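Local coordinates for protein MIP07328p (Drosophila melanogaster, PDB 6FKK) that probably acts as a semaphorin guidance cue with chemorepellent activity, steering axons by signalling between cells through semaphorin receptors, at residues Y241-S246 / F357-P362; D66-L71 / S104-C109; L377-L382 / I438-V443. All coordinates share one frame; numbering follows the deposited sequence.

Interaction 1. Residues Y241-S246 / F357-P362; sequences YSHGKS and FIKNHP
Ser246 and Lys359 mark the closest approach of the two backbones, and even there their CA atoms stand 9.3 Å apart, so the loop 241-246 and the C-terminal turn of helix 352-360 meet through side chains alone. Lys359 does the reaching. Its chain runs fully extended from the helix beyond CG and delivers the ammonium group to two acceptors on the loop. Lys359 NZ lies 2.7 Å from Ser246 OG. His243 ND1 takes the second bond, 3.0 Å from Lys359 NZ. The amine approaches the ring at its edge, only 5° out of plane, where ND1 can accept; ND1 is therefore expected to carry no proton here. Rotation about the first torsion of His243 sets CG anti to the carbonyl carbon (chi1 -50°), which turns the ring toward the lysine.

Ser246 works in both directions, accepting from Lys359 and donating from OG to His243 O at 3.2 Å, with the hydroxyl well above the carbonyl plane. This bond links Ser246 to the backbone carbonyl of His243, the residue whose ring is the lysine's other acceptor. Glu185 forms a salt bridge with Lys359 NZ, so the buried charge has a carboxylate beside its two neutral partners. Just past the helix, His361 leaves the helical path and its ND1 turns back to Phe357 O at 2.9 Å; that carbonyl also accepts from the backbone N of His361.

Helix 352-360 lies in the long excursion between strands 298-305 and 377-380, consistent with the extrusion inserted into the propeller of semaphorin domains; Lys359 pins it to the loop joining strands 225-233 and 251-259.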
ATOM      1  N   TYR A 241     -32.114 -15.400  -4.118  1.00 75.04           N
ATOM      2  CA  TYR A 241     -32.114 -16.850  -3.895  1.00 74.54           C
ATOM      3  C   TYR A 241     -30.713 -17.289  -3.488  1.00 74.35           C
ATOM      4  O   TYR A 241     -30.194 -16.774  -2.482  1.00 66.60           O
ATOM      5  CB  TYR A 241     -32.692 -17.525  -5.141  1.00 67.46           C
ATOM      6  CG  TYR A 241     -34.119 -17.123  -5.445  1.00 80.19           C
ATOM      7  CD1 TYR A 241     -34.968 -16.686  -4.434  1.00 82.68           C
ATOM      8  CD2 TYR A 241     -34.617 -17.177  -6.740  1.00 94.90           C
ATOM      9  CE1 TYR A 241     -36.272 -16.317  -4.705  1.00 88.10           C
ATOM     10  CE2 TYR A 241     -35.923 -16.809  -7.021  1.00 97.43           C
ATOM     11  CZ  TYR A 241     -36.745 -16.380  -5.998  1.00 89.73           C
ATOM     12  OH  TYR A 241     -38.044 -16.014  -6.271  1.00 92.07           O
ATOM     13  N   SER A 242     -30.069 -18.211  -4.208  1.00 75.17           N
ATOM     14  CA  SER A 242     -28.768 -18.734  -3.807  1.00 67.42           C
ATOM     15  C   SER A 242     -27.649 -17.709  -3.934  1.00 78.25           C
ATOM     16  O   SER A 242     -26.553 -17.949  -3.414  1.00 77.89           O
ATOM     17  CB  SER A 242     -28.432 -19.979  -4.632  1.00 63.35           C
ATOM     18  OG  SER A 242     -28.699 -19.769  -6.008  1.00 70.99           O
ATOM     19  N   HIS A 243     -27.888 -16.587  -4.603  1.00 78.83           N
ATOM     20  CA  HIS A 243     -26.898 -15.526  -4.704  1.00 69.31           C
ATOM     21  C   HIS A 243     -26.891 -14.611  -3.486  1.00 59.27           C
ATOM     22  O   HIS A 243     -26.187 -13.596  -3.499  1.00 67.01           O
ATOM     23  CB  HIS A 243     -27.140 -14.694  -5.967  1.00 70.15           C
ATOM     24  CG  HIS A 243     -27.293 -15.508  -7.215  1.00 66.41           C
ATOM     25  ND1 HIS A 243     -26.219 -16.054  -7.885  1.00 63.26           N
ATOM     26  CD2 HIS A 243     -28.394 -15.856  -7.923  1.00 61.66           C
ATOM     27  CE1 HIS A 243     -26.653 -16.709  -8.947  1.00 58.44           C
ATOM     28  NE2 HIS A 243     -27.968 -16.604  -8.993  1.00 65.93           N
ATOM     29  N   GLY A 244     -27.652 -14.944  -2.441  1.00 57.32           N
ATOM     30  CA  GLY A 244     -27.798 -14.055  -1.301  1.00 58.27           C
ATOM     31  C   GLY A 244     -26.562 -13.931  -0.433  1.00 64.59           C
ATOM     32  O   GLY A 244     -26.483 -13.005   0.380  1.00 68.93           O
ATOM     33  N   LYS A 245     -25.600 -14.843  -0.576  1.00 64.16           N
ATOM     34  CA  LYS A 245     -24.375 -14.808   0.212  1.00 60.77           C
ATOM     35  C   LYS A 245     -23.154 -14.425  -0.612  1.00 55.66           C
ATOM     36  O   LYS A 245     -22.027 -14.523  -0.115  1.00 75.10           O
ATOM     37  CB  LYS A 245     -24.139 -16.160   0.888  1.00 68.30           C
ATOM     38  CG  LYS A 245     -25.125 -16.496   1.991  1.00 74.36           C
ATOM     39  CD  LYS A 245     -24.724 -17.785   2.691  1.00 87.13           C
ATOM     40  CE  LYS A 245     -25.652 -18.106   3.850  1.00 88.62           C
ATOM     41  NZ  LYS A 245     -25.219 -19.328   4.581  1.00 83.52           N
ATOM     42  N   SER A 246     -23.345 -13.991  -1.855  1.00 57.38           N
ATOM     43  CA  SER A 246     -22.248 -13.647  -2.744  1.00 56.88           C
ATOM     44  C   SER A 246     -22.403 -12.215  -3.241  1.00 51.07           C
ATOM     45  O   SER A 246     -23.511 -11.675  -3.290  1.00 54.55           O
ATOM     46  CB  SER A 246     -22.178 -14.610  -3.937  1.00 60.19           C
ATOM     47  OG  SER A 246     -23.444 -14.748  -4.560  1.00 79.10           O
ATOM     48  N   PHE A 357     -23.912 -13.214 -14.712  1.00 65.50           N
ATOM     49  CA  PHE A 357     -23.039 -12.567 -15.686  1.00 50.70           C
ATOM     50  C   PHE A 357     -21.811 -11.971 -15.009  1.00 72.31           C
ATOM     51  O   PHE A 357     -20.675 -12.221 -15.427  1.00 69.81           O
ATOM     52  CB  PHE A 357     -23.808 -11.490 -16.450  1.00 51.41           C
ATOM     53  CG  PHE A 357     -22.984 -10.771 -17.478  1.00 50.85           C
ATOM     54  CD1 PHE A 357     -22.899 -11.250 -18.774  1.00 52.54           C
ATOM     55  CD2 PHE A 357     -22.292  -9.616 -17.150  1.00 48.88           C
ATOM     56  CE1 PHE A 357     -22.141 -10.591 -19.723  1.00 63.91           C
ATOM     57  CE2 PHE A 357     -21.532  -8.954 -18.093  1.00 52.47           C
ATOM     58  CZ  PHE A 357     -21.457  -9.442 -19.382  1.00 55.32           C
ATOM     59  N   ILE A 358     -22.021 -11.171 -13.960  1.00 58.17           N
ATOM     60  CA  ILE A 358     -20.894 -10.546 -13.280  1.00 49.30           C
ATOM     61  C   ILE A 358     -20.045 -11.576 -12.548  1.00 59.30           C
ATOM     62  O   ILE A 358     -18.862 -11.329 -12.286  1.00 57.14           O
ATOM     63  CB  ILE A 358     -21.385  -9.440 -12.325  1.00 46.10           C
ATOM     64  CG1 ILE A 358     -20.225  -8.526 -11.928  1.00 42.11           C
ATOM     65  CG2 ILE A 358     -22.040 -10.039 -11.093  1.00 44.76           C
ATOM     66  CD1 ILE A 358     -20.627  -7.387 -11.029  1.00 47.21           C
ATOM     67  N   LYS A 359     -20.615 -12.737 -12.217  1.00 58.51           N
ATOM     68  CA  LYS A 359     -19.805 -13.832 -11.698  1.00 48.93           C
ATOM     69  C   LYS A 359     -19.008 -14.509 -12.803  1.00 50.65           C
ATOM     70  O   LYS A 359     -17.921 -15.037 -12.545  1.00 69.54           O
ATOM     71  CB  LYS A 359     -20.686 -14.858 -10.987  1.00 58.85           C
ATOM     72  CG  LYS A 359     -21.356 -14.341  -9.725  1.00 57.70           C
ATOM     73  CD  LYS A 359     -22.145 -15.442  -9.037  1.00 54.54           C
ATOM     74  CE  LYS A 359     -22.725 -14.964  -7.716  1.00 77.99           C
ATOM     75  NZ  LYS A 359     -23.374 -16.070  -6.957  1.00 77.63           N
ATOM     76  N   ASN A 360     -19.525 -14.497 -14.035  1.00 56.54           N
ATOM     77  CA  ASN A 360     -18.818 -15.112 -15.152  1.00 58.75           C
ATOM     78  C   ASN A 360     -17.777 -14.181 -15.759  1.00 65.65           C
ATOM     79  O   ASN A 360     -16.778 -14.658 -16.310  1.00 76.43           O
ATOM     80  CB  ASN A 360     -19.809 -15.550 -16.231  1.00 68.77           C
ATOM     81  CG  ASN A 360     -20.695 -16.696 -15.783  1.00 74.51           C
ATOM     82  OD1 ASN A 360     -20.294 -17.521 -14.962  1.00 64.19           O
ATOM     83  ND2 ASN A 360     -21.907 -16.752 -16.323  1.00 78.21           N
ATOM     84  N   HIS A 361     -17.983 -12.869 -15.676  1.00 59.83           N
ATOM     85  CA  HIS A 361     -17.082 -11.887 -16.280  1.00 66.86           C
ATOM     86  C   HIS A 361     -16.671 -10.851 -15.242  1.00 71.57           C
ATOM     87  O   HIS A 361     -17.064  -9.681 -15.324  1.00 63.73           O
ATOM     88  CB  HIS A 361     -17.740 -11.211 -17.484  1.00 57.95           C
ATOM     89  CG  HIS A 361     -18.440 -12.159 -18.406  1.00 70.15           C
ATOM     90  ND1 HIS A 361     -19.735 -12.580 -18.196  1.00 72.01           N
ATOM     91  CD2 HIS A 361     -18.027 -12.764 -19.544  1.00 72.20           C
ATOM     92  CE1 HIS A 361     -20.090 -13.404 -19.165  1.00 72.66           C
ATOM     93  NE2 HIS A 361     -19.071 -13.533 -19.996  1.00 73.51           N
ATOM     94  N   PRO A 362     -15.866 -11.244 -14.249  1.00 65.41           N
ATOM     95  CA  PRO A 362     -15.417 -10.270 -13.248  1.00 48.56           C
ATOM     96  C   PRO A 362     -14.205  -9.461 -13.677  1.00 54.58           C
ATOM     97  O   PRO A 362     -13.840  -8.509 -12.976  1.00 49.65           O
ATOM     98  CB  PRO A 362     -15.083 -11.154 -12.043  1.00 46.48           C
ATOM     99  CG  PRO A 362     -14.573 -12.409 -12.670  1.00 47.35           C
ATOM    100  CD  PRO A 362     -15.350 -12.596 -13.960  1.00 53.81           C
TER

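Interaction 2. Residues D66-L71 / S104-C109; sequences DADREL and SYKPRC
Ser104 OG, packed 4.1 Å from Arg69 CA on helix 66-74, is gripped by a hydrogen bond with Ser64 OG and a weak one with His83 O. The CB of Ser104 rests 3.9 Å from Asp68 O, so the serine lies close against the helix backbone. One helix position earlier than Arg69, the carboxylate of Asp68 meets the aliphatic part of Lys106, the two side chains crossing at about a right angle. Asp68 OD1 comes to 3.4 Å from Lys106 CD. The bend at the end of the lysine (chi4 -63°) leaves Lys106 NZ 4.6 Å from Asp68 OD1, too far for a salt bridge. The firm polar partner of Asp68 is Asn103, whose ND2 reaches OD2 and also bonds Lys106 O. With the carboxylate of Asp68 cut back to an alanine, the Asn103 amide would probably lose its mate and the Lys106 chain would be likely to shift. The contact joins the helix to the turn between strands 97-101 and 108-112, two strands linked by the disulfide Cys100-Cys109. Its chemistry is indirect: neighbouring residues satisfy the polar ends, while opposite charges probably attract only loosely across the gap.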
ATOM      1  N   ASP A  66      -3.376 -22.267  26.400  1.00112.81           N
ATOM      2  CA  ASP A  66      -2.584 -23.469  26.166  1.00121.54           C
ATOM      3  C   ASP A  66      -3.383 -24.516  25.404  1.00126.81           C
ATOM      4  O   ASP A  66      -2.806 -25.320  24.667  1.00132.71           O
ATOM      5  CB  ASP A  66      -2.074 -24.034  27.491  1.00132.49           C
ATOM      6  CG  ASP A  66      -0.889 -23.259  28.033  1.00136.32           C
ATOM      7  OD1 ASP A  66      -0.454 -22.295  27.366  1.00137.71           O
ATOM      8  OD2 ASP A  66      -0.391 -23.615  29.122  1.00140.11           O
ATOM      9  N   ALA A  67      -4.710 -24.515  25.556  1.00126.23           N
ATOM     10  CA  ALA A  67      -5.543 -25.376  24.725  1.00118.10           C
ATOM     11  C   ALA A  67      -5.456 -24.969  23.260  1.00105.08           C
ATOM     12  O   ALA A  67      -5.397 -25.827  22.372  1.00106.24           O
ATOM     13  CB  ALA A  67      -6.992 -25.335  25.211  1.00105.55           C
ATOM     14  N   ASP A  68      -5.438 -23.661  22.988  1.00 94.54           N
ATOM     15  CA  ASP A  68      -5.357 -23.193  21.607  1.00101.25           C
ATOM     16  C   ASP A  68      -3.983 -23.462  21.006  1.00105.60           C
ATOM     17  O   ASP A  68      -3.876 -23.858  19.840  1.00115.36           O
ATOM     18  CB  ASP A  68      -5.688 -21.701  21.536  1.00107.69           C
ATOM     19  CG  ASP A  68      -7.176 -21.423  21.648  1.00116.65           C
ATOM     20  OD1 ASP A  68      -7.965 -22.391  21.675  1.00122.49           O
ATOM     21  OD2 ASP A  68      -7.553 -20.234  21.707  1.00113.09           O
ATOM     22  N   ARG A  69      -2.917 -23.245  21.782  1.00104.36           N
ATOM     23  CA  ARG A  69      -1.574 -23.474  21.259  1.00 96.53           C
ATOM     24  C   ARG A  69      -1.301 -24.960  21.064  1.00107.28           C
ATOM     25  O   ARG A  69      -0.650 -25.353  20.089  1.00 94.85           O
ATOM     26  CB  ARG A  69      -0.530 -22.855  22.187  1.00103.38           C
ATOM     27  CG  ARG A  69       0.903 -23.187  21.805  1.00113.87           C
ATOM     28  CD  ARG A  69       1.887 -22.522  22.742  1.00121.80           C
ATOM     29  NE  ARG A  69       1.780 -21.069  22.683  1.00123.82           N
ATOM     30  CZ  ARG A  69       2.436 -20.240  23.486  1.00129.79           C
ATOM     31  NH1 ARG A  69       3.249 -20.721  24.417  1.00120.58           N
ATOM     32  NH2 ARG A  69       2.277 -18.931  23.359  1.00137.90           N
ATOM     33  N   GLU A  70      -1.786 -25.800  21.983  1.00125.44           N
ATOM     34  CA  GLU A  70      -1.596 -27.241  21.843  1.00124.97           C
ATOM     35  C   GLU A  70      -2.235 -27.755  20.560  1.00115.12           C
ATOM     36  O   GLU A  70      -1.581 -28.431  19.758  1.00117.38           O
ATOM     37  CB  GLU A  70      -2.164 -27.970  23.060  1.00131.58           C
ATOM     38  CG  GLU A  70      -1.245 -27.968  24.271  1.00139.14           C
ATOM     39  CD  GLU A  70      -1.954 -28.407  25.536  1.00157.11           C
ATOM     40  OE1 GLU A  70      -3.139 -28.793  25.452  1.00160.82           O
ATOM     41  OE2 GLU A  70      -1.328 -28.363  26.617  1.00166.52           O
ATOM     42  N   LEU A  71      -3.514 -27.434  20.342  1.00 93.78           N
ATOM     43  CA  LEU A  71      -4.168 -27.859  19.108  1.00 91.41           C
ATOM     44  C   LEU A  71      -3.491 -27.251  17.887  1.00103.07           C
ATOM     45  O   LEU A  71      -3.446 -27.885  16.826  1.00108.49           O
ATOM     46  CB  LEU A  71      -5.659 -27.508  19.139  1.00101.38           C
ATOM     47  CG  LEU A  71      -6.157 -26.062  19.263  1.00108.82           C
ATOM     48  CD1 LEU A  71      -6.218 -25.346  17.915  1.00110.85           C
ATOM     49  CD2 LEU A  71      -7.520 -26.033  19.942  1.00110.72           C
ATOM     50  N   SER A 104      -3.073 -18.466  17.194  1.00 78.74           N
ATOM     51  CA  SER A 104      -2.547 -19.803  16.924  1.00 71.79           C
ATOM     52  C   SER A 104      -3.415 -20.543  15.908  1.00 70.55           C
ATOM     53  O   SER A 104      -3.894 -21.654  16.152  1.00 91.20           O
ATOM     54  CB  SER A 104      -2.413 -20.602  18.221  1.00 76.15           C
ATOM     55  OG  SER A 104      -1.648 -19.893  19.178  1.00 77.55           O
ATOM     56  N   TYR A 105      -3.624 -19.902  14.756  1.00 81.74           N
ATOM     57  CA  TYR A 105      -4.450 -20.445  13.679  1.00 81.94           C
ATOM     58  C   TYR A 105      -5.871 -20.744  14.152  1.00 82.30           C
ATOM     59  O   TYR A 105      -6.507 -21.698  13.694  1.00 88.45           O
ATOM     60  CB  TYR A 105      -3.808 -21.690  13.058  1.00 85.16           C
ATOM     61  CG  TYR A 105      -2.574 -21.383  12.235  1.00 84.52           C
ATOM     62  CD1 TYR A 105      -1.380 -21.020  12.843  1.00 90.51           C
ATOM     63  CD2 TYR A 105      -2.605 -21.458  10.847  1.00 79.34           C
ATOM     64  CE1 TYR A 105      -0.251 -20.737  12.095  1.00 94.27           C
ATOM     65  CE2 TYR A 105      -1.480 -21.179  10.089  1.00 83.18           C
ATOM     66  CZ  TYR A 105      -0.306 -20.818  10.719  1.00 99.67           C
ATOM     67  OH  TYR A 105       0.815 -20.538   9.971  1.00 96.84           O
ATOM     68  N   LYS A 106      -6.373 -19.931  15.077  1.00 81.60           N
ATOM     69  CA  LYS A 106      -7.764 -19.986  15.527  1.00 78.87           C
ATOM     70  C   LYS A 106      -8.254 -18.551  15.664  1.00 77.98           C
ATOM     71  O   LYS A 106      -8.493 -18.059  16.772  1.00 87.04           O
ATOM     72  CB  LYS A 106      -7.884 -20.754  16.845  1.00 89.74           C
ATOM     73  CG  LYS A 106      -9.309 -21.055  17.288  1.00101.21           C
ATOM     74  CD  LYS A 106      -9.321 -21.754  18.642  1.00110.06           C
ATOM     75  CE  LYS A 106     -10.732 -22.134  19.067  1.00105.49           C
ATOM     76  NZ  LYS A 106     -11.608 -20.947  19.257  1.00 99.99           N
ATOM     77  N   PRO A 107      -8.407 -17.844  14.542  1.00 84.68           N
ATOM     78  CA  PRO A 107      -8.606 -16.389  14.606  1.00 66.46           C
ATOM     79  C   PRO A 107      -9.903 -16.009  15.307  1.00 75.36           C
ATOM     80  O   PRO A 107     -10.950 -16.629  15.105  1.00 88.85           O
ATOM     81  CB  PRO A 107      -8.617 -15.969  13.132  1.00 59.72           C
ATOM     82  CG  PRO A 107      -8.999 -17.199  12.385  1.00 59.83           C
ATOM     83  CD  PRO A 107      -8.412 -18.342  13.156  1.00 91.42           C
ATOM     84  N   ARG A 108      -9.816 -14.976  16.143  1.00 83.29           N
ATOM     85  CA  ARG A 108     -10.949 -14.463  16.900  1.00 84.43           C
ATOM     86  C   ARG A 108     -10.946 -12.943  16.822  1.00 84.92           C
ATOM     87  O   ARG A 108      -9.924 -12.319  16.526  1.00 64.38           O
ATOM     88  CB  ARG A 108     -10.901 -14.913  18.369  1.00 71.97           C
ATOM     89  CG  ARG A 108     -10.674 -16.405  18.570  1.00 73.94           C
ATOM     90  CD  ARG A 108     -11.952 -17.201  18.373  1.00 79.43           C
ATOM     91  NE  ARG A 108     -12.916 -16.949  19.441  1.00 78.37           N
ATOM     92  CZ  ARG A 108     -14.046 -17.629  19.600  1.00100.76           C
ATOM     93  NH1 ARG A 108     -14.356 -18.609  18.761  1.00113.67           N
ATOM     94  NH2 ARG A 108     -14.866 -17.332  20.599  1.00102.40           N
ATOM     95  N   CYS A 109     -12.108 -12.347  17.089  1.00 79.83           N
ATOM     96  CA  CYS A 109     -12.249 -10.901  17.181  1.00 66.43           C
ATOM     97  C   CYS A 109     -12.854 -10.527  18.528  1.00 77.99           C
ATOM     98  O   CYS A 109     -13.609 -11.300  19.125  1.00 77.39           O
ATOM     99  CB  CYS A 109     -13.123 -10.337  16.054  1.00 74.33           C
ATOM    100  SG  CYS A 109     -12.365 -10.326  14.409  1.00109.43           S
TER

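Interaction 3. Residues L377-L382 / I438-V443; sequences LTKVNL and ISEMQV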
ATOM      1  N   LEU A 377       9.970   5.556 -11.013  1.00 39.45           N
ATOM      2  CA  LEU A 377      11.320   5.143 -10.655  1.00 41.82           C
ATOM      3  C   LEU A 377      11.467   3.673 -11.011  1.00 46.60           C
ATOM      4  O   LEU A 377      10.575   2.877 -10.711  1.00 52.89           O
ATOM      5  CB  LEU A 377      11.592   5.356  -9.161  1.00 52.57           C
ATOM      6  CG  LEU A 377      12.931   4.848  -8.619  1.00 39.15           C
ATOM      7  CD1 LEU A 377      14.070   5.721  -9.100  1.00 54.19           C
ATOM      8  CD2 LEU A 377      12.915   4.791  -7.105  1.00 43.17           C
ATOM      9  N   THR A 378      12.575   3.319 -11.655  1.00 41.28           N
ATOM     10  CA  THR A 378      12.882   1.930 -11.961  1.00 37.51           C
ATOM     11  C   THR A 378      14.207   1.542 -11.321  1.00 56.79           C
ATOM     12  O   THR A 378      15.129   2.358 -11.223  1.00 77.86           O
ATOM     13  CB  THR A 378      12.947   1.678 -13.476  1.00 38.70           C
ATOM     14  OG1 THR A 378      14.030   2.423 -14.043  1.00 66.58           O
ATOM     15  CG2 THR A 378      11.649   2.095 -14.142  1.00 48.29           C
ATOM     16  N   LYS A 379      14.288   0.290 -10.875  1.00 49.61           N
ATOM     17  CA  LYS A 379      15.508  -0.273 -10.296  1.00 43.20           C
ATOM     18  C   LYS A 379      15.688  -1.668 -10.884  1.00 61.68           C
ATOM     19  O   LYS A 379      15.024  -2.614 -10.452  1.00 74.48           O
ATOM     20  CB  LYS A 379      15.438  -0.316  -8.773  1.00 39.16           C
ATOM     21  CG  LYS A 379      15.828   0.982  -8.087  1.00 44.39           C
ATOM     22  CD  LYS A 379      15.826   0.820  -6.573  1.00 38.85           C
ATOM     23  CE  LYS A 379      16.691   1.875  -5.903  1.00 64.83           C
ATOM     24  NZ  LYS A 379      18.118   1.756  -6.321  1.00 84.35           N
ATOM     25  N   VAL A 380      16.584  -1.796 -11.860  1.00 59.66           N
ATOM     26  CA  VAL A 380      16.758  -3.031 -12.614  1.00 70.49           C
ATOM     27  C   VAL A 380      18.197  -3.508 -12.474  1.00 77.09           C
ATOM     28  O   VAL A 380      19.131  -2.696 -12.445  1.00 64.15           O
ATOM     29  CB  VAL A 380      16.384  -2.837 -14.099  1.00 65.80           C
ATOM     30  CG1 VAL A 380      16.407  -4.162 -14.837  1.00 74.26           C
ATOM     31  CG2 VAL A 380      15.015  -2.192 -14.214  1.00 64.76           C
ATOM     32  N   ASN A 381      18.369  -4.830 -12.381  1.00 78.65           N
ATOM     33  CA  ASN A 381      19.686  -5.463 -12.283  1.00102.14           C
ATOM     34  C   ASN A 381      20.451  -4.976 -11.055  1.00108.72           C
ATOM     35  O   ASN A 381      21.655  -4.721 -11.108  1.00119.50           O
ATOM     36  CB  ASN A 381      20.506  -5.243 -13.558  1.00108.43           C
ATOM     37  CG  ASN A 381      20.175  -6.251 -14.643  1.00107.42           C
ATOM     38  OD1 ASN A 381      20.041  -7.447 -14.375  1.00105.60           O
ATOM     39  ND2 ASN A 381      20.037  -5.774 -15.876  1.00100.03           N
ATOM     40  N   LEU A 382      19.744  -4.850  -9.935  1.00 95.51           N
ATOM     41  CA  LEU A 382      20.336  -4.442  -8.671  1.00 81.70           C
ATOM     42  C   LEU A 382      20.157  -5.547  -7.639  1.00 86.31           C
ATOM     43  O   LEU A 382      19.279  -6.405  -7.760  1.00 82.24           O
ATOM     44  CB  LEU A 382      19.716  -3.136  -8.164  1.00 71.26           C
ATOM     45  CG  LEU A 382      19.852  -1.950  -9.119  1.00 61.29           C
ATOM     46  CD1 LEU A 382      19.161  -0.720  -8.554  1.00 54.48           C
ATOM     47  CD2 LEU A 382      21.318  -1.664  -9.411  1.00 68.33           C
ATOM     48  N   ILE A 438      16.706  12.268  -4.342  1.00 57.30           N
ATOM     49  CA  ILE A 438      17.183  13.133  -3.269  1.00 47.97           C
ATOM     50  C   ILE A 438      18.284  12.446  -2.471  1.00 45.26           C
ATOM     51  O   ILE A 438      19.374  13.001  -2.287  1.00 60.18           O
ATOM     52  CB  ILE A 438      16.011  13.557  -2.366  1.00 56.36           C
ATOM     53  CG1 ILE A 438      14.988  14.356  -3.173  1.00 61.33           C
ATOM     54  CG2 ILE A 438      16.513  14.364  -1.182  1.00 53.56           C
ATOM     55  CD1 ILE A 438      13.745  14.703  -2.393  1.00 72.96           C
ATOM     56  N   SER A 439      18.023  11.233  -1.987  1.00 46.37           N
ATOM     57  CA  SER A 439      19.014  10.504  -1.207  1.00 60.90           C
ATOM     58  C   SER A 439      18.668   9.023  -1.198  1.00 61.56           C
ATOM     59  O   SER A 439      17.504   8.642  -1.346  1.00 66.38           O
ATOM     60  CB  SER A 439      19.094  11.025   0.232  1.00 68.19           C
ATOM     61  OG  SER A 439      17.920  10.697   0.954  1.00 55.68           O
ATOM     62  N   GLU A 440      19.697   8.197  -1.018  1.00 59.64           N
ATOM     63  CA  GLU A 440      19.527   6.766  -0.781  1.00 47.69           C
ATOM     64  C   GLU A 440      20.485   6.379   0.336  1.00 54.93           C
ATOM     65  O   GLU A 440      21.697   6.295   0.115  1.00 68.92           O
ATOM     66  CB  GLU A 440      19.794   5.942  -2.041  1.00 54.74           C
ATOM     67  CG  GLU A 440      19.527   4.452  -1.858  1.00 87.68           C
ATOM     68  CD  GLU A 440      19.798   3.637  -3.112  1.00102.20           C
ATOM     69  OE1 GLU A 440      20.957   3.214  -3.314  1.00 97.06           O
ATOM     70  OE2 GLU A 440      18.848   3.419  -3.894  1.00103.60           O
ATOM     71  N   MET A 441      19.948   6.153   1.531  1.00 68.30           N
ATOM     72  CA  MET A 441      20.760   5.894   2.709  1.00 69.58           C
ATOM     73  C   MET A 441      20.370   4.569   3.346  1.00 66.29           C
ATOM     74  O   MET A 441      19.221   4.125   3.253  1.00 67.62           O
ATOM     75  CB  MET A 441      20.614   7.017   3.742  1.00 67.79           C
ATOM     76  CG  MET A 441      20.760   8.415   3.170  1.00 78.65           C
ATOM     77  SD  MET A 441      20.956   9.646   4.471  1.00 95.83           S
ATOM     78  CE  MET A 441      20.761  11.168   3.547  1.00116.61           C
ATOM     79  N   GLN A 442      21.344   3.943   3.998  1.00 66.68           N
ATOM     80  CA  GLN A 442      21.097   2.736   4.773  1.00 63.97           C
ATOM     81  C   GLN A 442      20.486   3.127   6.113  1.00 69.13           C
ATOM     82  O   GLN A 442      21.073   3.919   6.859  1.00 75.15           O
ATOM     83  CB  GLN A 442      22.395   1.958   4.974  1.00 53.00           C
ATOM     84  CG  GLN A 442      22.207   0.585   5.588  1.00 63.63           C
ATOM     85  CD  GLN A 442      21.616  -0.407   4.609  1.00 68.71           C
ATOM     86  OE1 GLN A 442      21.990  -0.436   3.437  1.00 70.12           O
ATOM     87  NE2 GLN A 442      20.684  -1.225   5.084  1.00 51.29           N
ATOM     88  N   VAL A 443      19.311   2.585   6.418  1.00 59.90           N
ATOM     89  CA  VAL A 443      18.599   2.879   7.655  1.00 52.71           C
ATOM     90  C   VAL A 443      18.654   1.701   8.622  1.00 61.33           C
ATOM     91  O   VAL A 443      19.062   1.850   9.773  1.00 72.97           O
ATOM     92  CB  VAL A 443      17.138   3.288   7.368  1.00 48.88           C
ATOM     93  CG1 VAL A 443      16.350   3.359   8.665  1.00 49.86           C
ATOM     94  CG2 VAL A 443      17.097   4.620   6.642  1.00 62.98           C
TER
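Everything tight in this contact is gathered at one pair, Lys379 and Glu440, whose side chains reach toward each other from opposite directions and join in a salt bridge. NZ of Lys379 lies 3.0 Å from OE2 of Glu440 and meets that oxygen on its syn lone pair, the side of the other carboxylate oxygen. Lys379 CE lies 3.3 Å from Glu440 OE2, and the bend at chi4 (-62°) sets NZ beside the same oxygen. Glu440 extends straight out instead, its CG anti to the backbone N at chi1 -176°. Weak hydrogen bonds tie OE2 to Thr416 OG1 and NZ to His384 NE2, so each charged end has a second, lesser partner.

Strand 377-380 pairs with 298-305, and strand 432-442 is an outermost strand of the following four-stranded sheet; the bridge thus spans neighbouring blades of the sema beta-propeller. A classic beta bulge sits just before Glu440, with Ile438 and Ser439 together opposite Lys417 of the adjoining strand.

Away from the ion pair the arrangement is loose. The nearest CA atoms, those of Lys379 and Glu440, are 12.5 Å apart, and the flanking side chains do not meet across the gap. Both partners are partly exposed at the protein surface, where solvent would be expected to compete with the bridge.

Overall arrangement
From the N terminus, interaction 2 closes first, folding the turn after strand 97-101 back onto helix 66-74. Interaction 1 follows and closes a much larger loop, from the connection after strand 225-233 to the helix near the end of the long excursion. Interaction 3 comes last, linking strand 432-442 to strand 377-380 by side chains across the space between two sheets, after 55 intervening residues. The three run in series, none nested in or crossing another, and all within the sema domain. They do not touch: the centres of interactions 1 and 2 are about 33 Å apart, and interactions 1 and 3 lie on opposite sides of the chain's centre, about 44 Å between centres. Interactions 1 and 2 fasten helices to loops.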